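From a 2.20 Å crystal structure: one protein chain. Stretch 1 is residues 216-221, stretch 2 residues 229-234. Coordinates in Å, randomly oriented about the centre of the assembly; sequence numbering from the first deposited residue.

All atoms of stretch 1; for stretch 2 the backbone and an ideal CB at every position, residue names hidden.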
# COMPACT_ATOMS: atom_id res chain seq x y z
N ARG A 216 20.84 1.39 23.48
CA ARG A 216 19.88 2.47 23.39
C ARG A 216 20.20 3.35 22.20
O ARG A 216 21.29 3.91 22.12
CB ARG A 216 19.93 3.33 24.66
CG ARG A 216 19.49 2.62 25.92
CD ARG A 216 19.57 3.56 27.11
NE ARG A 216 20.92 3.68 27.64
CZ ARG A 216 21.57 2.69 28.25
NH1 ARG A 216 22.80 2.87 28.71
NH2 ARG A 216 20.98 1.50 28.40
N VAL A 217 19.26 3.48 21.28
CA VAL A 217 19.46 4.32 20.11
C VAL A 217 19.74 5.75 20.57
O VAL A 217 19.09 6.23 21.50
CB VAL A 217 18.20 4.35 19.21
CG1 VAL A 217 18.35 5.39 18.13
CG2 VAL A 217 17.95 2.98 18.60
N THR A 218 20.69 6.43 19.95
CA THR A 218 20.97 7.82 20.32
C THR A 218 21.00 8.73 19.11
O THR A 218 21.13 9.95 19.25
CB THR A 218 22.32 7.98 21.08
OG1 THR A 218 23.39 7.42 20.31
CG2 THR A 218 22.26 7.30 22.44
N GLY A 219 20.88 8.16 17.92
CA GLY A 219 20.90 8.98 16.72
C GLY A 219 21.04 8.18 15.45
O GLY A 219 21.30 6.98 15.47
N VAL A 220 20.87 8.86 14.32
CA VAL A 220 21.00 8.21 13.02
C VAL A 220 22.12 8.89 12.23
O VAL A 220 22.08 10.10 11.99
CB VAL A 220 19.68 8.28 12.21
CG1 VAL A 220 19.87 7.66 10.83
CG2 VAL A 220 18.58 7.53 12.96
N VAL A 221 23.13 8.12 11.87
CA VAL A 221 24.26 8.65 11.12
C VAL A 221 23.91 8.66 9.63
O VAL A 221 23.39 7.68 9.10
CB VAL A 221 25.53 7.82 11.36
CG1 VAL A 221 26.74 8.54 10.78
CG2 VAL A 221 25.72 7.58 12.85
N UNK A 229 20.61 13.27 16.26
CA UNK A 229 20.27 12.64 17.54
C UNK A 229 18.80 12.24 17.57
O UNK A 229 17.96 12.87 16.93
CB UNK A 229 20.58 13.58 18.70
N UNK A 230 18.51 11.17 18.31
CA UNK A 230 17.14 10.68 18.42
C UNK A 230 17.09 9.49 19.37
O UNK A 230 18.10 8.82 19.58
CB UNK A 230 16.59 10.29 17.05
N UNK A 231 15.93 9.22 19.95
CA UNK A 231 15.80 8.08 20.85
C UNK A 231 14.85 7.06 20.25
O UNK A 231 14.56 6.04 20.87
CB UNK A 231 15.31 8.52 22.23
N UNK A 232 14.38 7.34 19.04
CA UNK A 232 13.46 6.45 18.33
C UNK A 232 13.63 6.57 16.81
O UNK A 232 13.76 7.67 16.26
CB UNK A 232 12.01 6.76 18.72
N UNK A 233 13.62 5.42 16.13
CA UNK A 233 13.74 5.40 14.68
C UNK A 233 12.61 4.60 14.05
O UNK A 233 12.29 3.48 14.48
CB UNK A 233 15.09 4.82 14.26
N UNK A 234 11.99 5.17 13.02
CA UNK A 234 10.92 4.50 12.30
C UNK A 234 11.42 4.41 10.86
O UNK A 234 11.72 5.43 10.23
CB UNK A 234 9.58 5.24 12.41

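Position 229 lies beside G219, its CA 3.8 Å from G219 CA, in an antiparallel, non-hydrogen-bonded pair. A non-hydrogen-bonded site asks for no amide hydrogen directed at stretch 1, and phi/psi of -65/149 is within reach of proline as well as most other residues. The ideal CB sits 3.7 Å from T218 O; glycine at 219 puts no side chain beside it, so side chains of various sizes would suit. The deposited residue is P229, with a C-gamma endo ring. Its CA approaches T218 O at 3.3 Å in a CA-H...O contact, with an angle of 137° at the hydrogen.

Position 230 provides the one backbone hydrogen bond between the stretches: its N donates to T218 O at 3.0 Å with an angle of 160°. That excludes proline, which lacks the amide hydrogen, and the extended phi/psi of -178/157 suits a strand-like residue. CA-to-CB points sideways, with the ideal CB 4.5 Å from G219 CA. Stretch 1 offers apolar methyls from V217 and V220 nearby, favouring a compact, apolar side chain such as alanine, cysteine or valine. The residue is C230. With chi1 at 66° (p), its sulfur makes apolar contacts with both valines: SG lies 3.8 Å from V220 CG2 and 4.0 Å from V217 CG1. The carbonyl fits less comfortably, C230 O being 3.4 Å from V217 O, two acceptors without a hydrogen between them.

At 231, CA-to-CB points away, and the ideal CB is 4.5 Å from V217 O. Phi/psi of -115/4 breaks the extended run, and such a turn-like conformation is often taken by aspartate, asparagine or serine; stretch 1 supplies no polar side-chain partner to choose among them. The residue is D231, whose carboxylate oxygens are hydrogen-bonded elsewhere in the structure.

Position 232 also directs its CB away, with nothing of stretch 1 within 5.5 Å, so stretch 1 leaves the choice open. It is L232.

Position 233 turns back toward stretch 1. Its ideal CB lies 4.6 Å from V220 CG2 and 5.1 Å from V217 CG1, leaving room for further carbon atoms; valine, isoleucine or leucine would suit, and phi/psi of -127/132 favours the beta-branched pair. The residue is V233, chi1 -179° (t). Its CG2 reaches V220 CG2 at 3.6 Å and V217 CG1 at 3.9 Å, so these two valines contact both V233 and the sulfur at 230.

Position 234 is out of reach of stretch 1; its angles, -120/120, suit beta-branched residues, and it is V234.

Stretch 2, residues 229-234: PCDLVV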
# COMPACT_ATOMS: atom_id res chain seq x y z
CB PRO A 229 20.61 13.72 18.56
CG PRO A 229 20.31 15.00 17.79
CD PRO A 229 20.89 14.71 16.42
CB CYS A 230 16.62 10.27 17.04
SG CYS A 230 17.46 8.85 16.29
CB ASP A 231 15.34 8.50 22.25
CG ASP A 231 14.01 9.22 22.23
OD1 ASP A 231 13.57 9.66 23.31
OD2 ASP A 231 13.39 9.33 21.15
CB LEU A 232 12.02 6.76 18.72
CG LEU A 232 10.89 5.92 18.10
CD1 LEU A 232 11.04 4.46 18.53
CD2 LEU A 232 9.55 6.46 18.55
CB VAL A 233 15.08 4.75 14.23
CG1 VAL A 233 15.18 4.77 12.69
CG2 VAL A 233 16.26 5.50 14.85
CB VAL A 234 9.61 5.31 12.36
CG1 VAL A 234 8.54 4.64 11.51
CG2 VAL A 234 9.14 5.41 13.81
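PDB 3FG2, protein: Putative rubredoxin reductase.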